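Local coordinates for protein beta-fructofuranosidase (PDB 3WPU) that belongs to the levansucrase/invertase family of the beta-fructosidase clan, with much more strand than helix, at residues I116-R121 with G140-E145. Numbering follows the deposited sequence.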
ATOM      1  N   ILE A 116       0.193 -15.022  -3.183  1.00  9.24           N
ATOM      2  CA  ILE A 116       1.069 -14.106  -3.876  1.00  9.19           C
ATOM      3  C   ILE A 116       1.554 -14.706  -5.183  1.00  9.28           C
ATOM      4  O   ILE A 116       2.107 -15.815  -5.222  1.00  9.18           O
ATOM      5  CB  ILE A 116       2.269 -13.671  -3.001  1.00  9.26           C
ATOM      6  CG1 ILE A 116       1.735 -12.871  -1.816  1.00  9.32           C
ATOM      7  CG2 ILE A 116       3.263 -12.891  -3.844  1.00  9.39           C
ATOM      8  CD1 ILE A 116       2.763 -12.588  -0.734  1.00  9.34           C
ATOM      9  N   GLY A 117       1.357 -13.933  -6.252  1.00  9.62           N
ATOM     10  CA  GLY A 117       1.854 -14.252  -7.578  1.00 10.32           C
ATOM     11  C   GLY A 117       2.799 -13.163  -8.047  1.00 10.81           C
ATOM     12  O   GLY A 117       3.049 -12.196  -7.325  1.00 10.12           O
ATOM     13  N   TYR A 118       3.358 -13.313  -9.240  1.00 10.97           N
ATOM     14  CA  TYR A 118       4.210 -12.269  -9.792  1.00 11.79           C
ATOM     15  C   TYR A 118       4.000 -12.072 -11.272  1.00 12.00           C
ATOM     16  O   TYR A 118       3.507 -12.963 -11.963  1.00 11.85           O
ATOM     17  CB  TYR A 118       5.682 -12.524  -9.468  1.00 12.49           C
ATOM     18  CG  TYR A 118       6.314 -13.712 -10.186  1.00 13.31           C
ATOM     19  CD1 TYR A 118       7.154 -13.507 -11.275  1.00 13.74           C
ATOM     20  CD2 TYR A 118       6.104 -15.015  -9.763  1.00 14.17           C
ATOM     21  CE1 TYR A 118       7.745 -14.562 -11.935  1.00 14.74           C
ATOM     22  CE2 TYR A 118       6.702 -16.091 -10.432  1.00 15.09           C
ATOM     23  CZ  TYR A 118       7.539 -15.834 -11.505  1.00 15.60           C
ATOM     24  OH  TYR A 118       8.176 -16.842 -12.207  1.00 20.50           O
ATOM     25  N   PHE A 119       4.328 -10.870 -11.742  1.00 11.14           N
ATOM     26  CA  PHE A 119       4.248 -10.531 -13.160  1.00 11.26           C
ATOM     27  C   PHE A 119       5.587  -9.933 -13.554  1.00 11.34           C
ATOM     28  O   PHE A 119       6.329  -9.433 -12.698  1.00 11.28           O
ATOM     29  CB  PHE A 119       3.148  -9.507 -13.443  1.00 11.29           C
ATOM     30  CG  PHE A 119       1.725  -9.982 -13.215  1.00 10.87           C
ATOM     31  CD1 PHE A 119       0.957 -10.402 -14.291  1.00 10.45           C
ATOM     32  CD2 PHE A 119       1.142  -9.942 -11.961  1.00 11.03           C
ATOM     33  CE1 PHE A 119      -0.365 -10.790 -14.113  1.00 10.34           C
ATOM     34  CE2 PHE A 119      -0.181 -10.325 -11.772  1.00 10.75           C
ATOM     35  CZ  PHE A 119      -0.925 -10.770 -12.857  1.00 10.63           C
ATOM     36  N   TYR A 120       5.899  -9.969 -14.847  1.00 11.84           N
ATOM     37  CA  TYR A 120       7.095  -9.322 -15.372  1.00 12.31           C
ATOM     38  C   TYR A 120       6.866  -8.773 -16.774  1.00 12.35           C
ATOM     39  O   TYR A 120       5.932  -9.202 -17.500  1.00 11.76           O
ATOM     40  CB  TYR A 120       8.279 -10.276 -15.336  1.00 12.87           C
ATOM     41  CG  TYR A 120       8.085 -11.552 -16.112  1.00 13.09           C
ATOM     42  CD1 TYR A 120       8.442 -11.632 -17.449  1.00 13.64           C
ATOM     43  CD2 TYR A 120       7.581 -12.696 -15.485  1.00 14.33           C
ATOM     44  CE1 TYR A 120       8.281 -12.814 -18.156  1.00 14.48           C
ATOM     45  CE2 TYR A 120       7.402 -13.870 -16.188  1.00 14.88           C
ATOM     46  CZ  TYR A 120       7.765 -13.928 -17.504  1.00 14.87           C
ATOM     47  OH  TYR A 120       7.592 -15.125 -18.186  1.00 17.70           O
ATOM     48  N   ARG A 121       7.672  -7.787 -17.139  1.00 12.50           N
ATOM     49  CA  ARG A 121       7.617  -7.205 -18.479  1.00 12.61           C
ATOM     50  C   ARG A 121       8.955  -6.557 -18.777  1.00 12.48           C
ATOM     51  O   ARG A 121       9.707  -6.244 -17.854  1.00 12.51           O
ATOM     52  CB  ARG A 121       6.474  -6.193 -18.608  1.00 12.57           C
ATOM     53  CG  ARG A 121       6.698  -4.890 -17.864  1.00 12.45           C
ATOM     54  CD  ARG A 121       5.500  -3.953 -17.952  1.00 12.41           C
ATOM     55  NE  ARG A 121       5.763  -2.722 -17.199  1.00 12.11           N
ATOM     56  CZ  ARG A 121       4.924  -1.700 -17.103  1.00 11.97           C
ATOM     57  NH1 ARG A 121       3.745  -1.721 -17.707  1.00 11.78           N
ATOM     58  NH2 ARG A 121       5.255  -0.661 -16.363  1.00 12.44           N
ATOM     59  N   GLY A 140       2.962 -16.751 -12.482  1.00 12.25           N
ATOM     60  CA  GLY A 140       2.401 -17.754 -11.586  1.00 12.19           C
ATOM     61  C   GLY A 140       2.640 -17.427 -10.120  1.00 11.72           C
ATOM     62  O   GLY A 140       2.937 -16.272  -9.747  1.00 11.14           O
ATOM     63  N   LEU A 141       2.481 -18.456  -9.290  1.00 11.75           N
ATOM     64  CA  LEU A 141       2.514 -18.286  -7.850  1.00 11.02           C
ATOM     65  C   LEU A 141       3.943 -18.303  -7.360  1.00 11.10           C
ATOM     66  O   LEU A 141       4.790 -19.019  -7.895  1.00 12.69           O
ATOM     67  CB  LEU A 141       1.721 -19.385  -7.175  1.00 11.37           C
ATOM     68  CG  LEU A 141       0.223 -19.399  -7.520  1.00 11.21           C
ATOM     69  CD1 LEU A 141      -0.459 -20.607  -6.898  1.00 12.05           C
ATOM     70  CD2 LEU A 141      -0.424 -18.110  -7.023  1.00 11.35           C
ATOM     71  N   VAL A 142       4.192 -17.528  -6.322  1.00 10.27           N
ATOM     72  CA  VAL A 142       5.527 -17.495  -5.698  1.00 10.67           C
ATOM     73  C   VAL A 142       5.834 -18.773  -4.916  1.00 11.43           C
ATOM     74  O   VAL A 142       6.956 -19.309  -4.997  1.00 11.94           O
ATOM     75  CB  VAL A 142       5.671 -16.263  -4.814  1.00 10.15           C
ATOM     76  CG1 VAL A 142       6.948 -16.345  -3.955  1.00  9.92           C
ATOM     77  CG2 VAL A 142       5.670 -15.007  -5.680  1.00 10.44           C
ATOM     78  N   PHE A 143       4.857 -19.227  -4.143  1.00 11.91           N
ATOM     79  CA  PHE A 143       5.059 -20.307  -3.177  1.00 12.92           C
ATOM     80  C   PHE A 143       4.501 -21.646  -3.652  1.00 14.90           C
ATOM     81  O   PHE A 143       3.360 -21.740  -4.110  1.00 14.50           O
ATOM     82  CB  PHE A 143       4.435 -19.940  -1.844  1.00 12.43           C
ATOM     83  CG  PHE A 143       5.122 -18.807  -1.148  1.00 11.90           C
ATOM     84  CD1 PHE A 143       6.371 -18.976  -0.593  1.00 12.30           C
ATOM     85  CD2 PHE A 143       4.515 -17.545  -1.067  1.00 12.21           C
ATOM     86  CE1 PHE A 143       6.977 -17.931   0.068  1.00 12.28           C
ATOM     87  CE2 PHE A 143       5.122 -16.503  -0.418  1.00 12.15           C
ATOM     88  CZ  PHE A 143       6.368 -16.683   0.153  1.00 11.99           C
ATOM     89  N   LYS A 144       5.288 -22.698  -3.483  1.00 16.68           N
ATOM     90  CA  LYS A 144       4.767 -24.054  -3.669  1.00 19.02           C
ATOM     91  C   LYS A 144       3.751 -24.365  -2.579  1.00 19.74           C
ATOM     92  O   LYS A 144       3.824 -23.839  -1.470  1.00 17.47           O
ATOM     93  CB  LYS A 144       5.896 -25.086  -3.650  1.00 20.64           C
ATOM     94  CG  LYS A 144       6.876 -24.943  -4.802  1.00 24.47           C
ATOM     95  CD  LYS A 144       8.080 -25.859  -4.611  1.00 27.09           C
ATOM     96  CE  LYS A 144       9.096 -25.670  -5.725  1.00 30.41           C
ATOM     97  NZ  LYS A 144       8.551 -26.125  -7.032  1.00 32.48           N
ATOM     98  N   GLU A 145       2.773 -25.197  -2.907  1.00 21.72           N
ATOM     99  CA  GLU A 145       1.747 -25.598  -1.939  1.00 24.22           C
ATOM    100  C   GLU A 145       2.350 -26.020  -0.600  1.00 22.33           C
ATOM    101  O   GLU A 145       3.321 -26.773  -0.561  1.00 21.75           O
ATOM    102  CB  GLU A 145       0.929 -26.768  -2.492  1.00 28.03           C
ATOM    103  CG  GLU A 145      -0.363 -27.029  -1.730  1.00 31.64           C
ATOM    104  CD  GLU A 145      -1.532 -26.268  -2.316  1.00 35.82           C
ATOM    105  OE1 GLU A 145      -2.301 -26.881  -3.098  1.00 38.30           O
ATOM    106  OE2 GLU A 145      -1.673 -25.057  -2.016  1.00 39.32           O
TER
HETATM  107  O   HOH W   1       2.064 -18.045  -3.676  1.00 10.39           O
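Ile116 and Val142 run alongside one another, their CG2 methyls meeting at 3.7 Å, where strand 137-141 gives out against strand 115-122. In Ile116 the CG2 branch is anti to the backbone N and CG1 stands beside it (chi1 -65°), which puts the CG2 methyl beside the valine. The carbonyl of Ile116 is gripped from two directions: Val142 N donates an almost straight bond to O of Ile116 (2.9 Å, 178° at the hydrogen), and a water donates to the same oxygen at 2.7 Å. That water in turn accepts from Phe143 N, so the chain leaving the strand stays tied to Ile116 one residue beyond the direct bond. Val142 CG2 also reaches the Tyr118 ring obliquely, 4.1 Å from CD2, while its CG1 sits over the centre of the Phe143 ring. Tyr118 N bonds to O of Gly140 at 3.0 Å, and CD2 of the same tyrosine comes within 3.4 Å of that oxygen, which lies oblique to the ring. Between these bonds, Gly117 and Leu141 form a non-hydrogen-bonded antiparallel pair with CA atoms 4.1 Å apart. Gly140 has a positive phi (93°), and with this backbone a CB would press on the preceding carbonyl oxygen. Beyond the contact, Tyr118 OH bonds to Val214 O. The arrangement is the end of an antiparallel strand pair within a large mixed sheet, consistent with a blade of the five-bladed beta-propeller of this family.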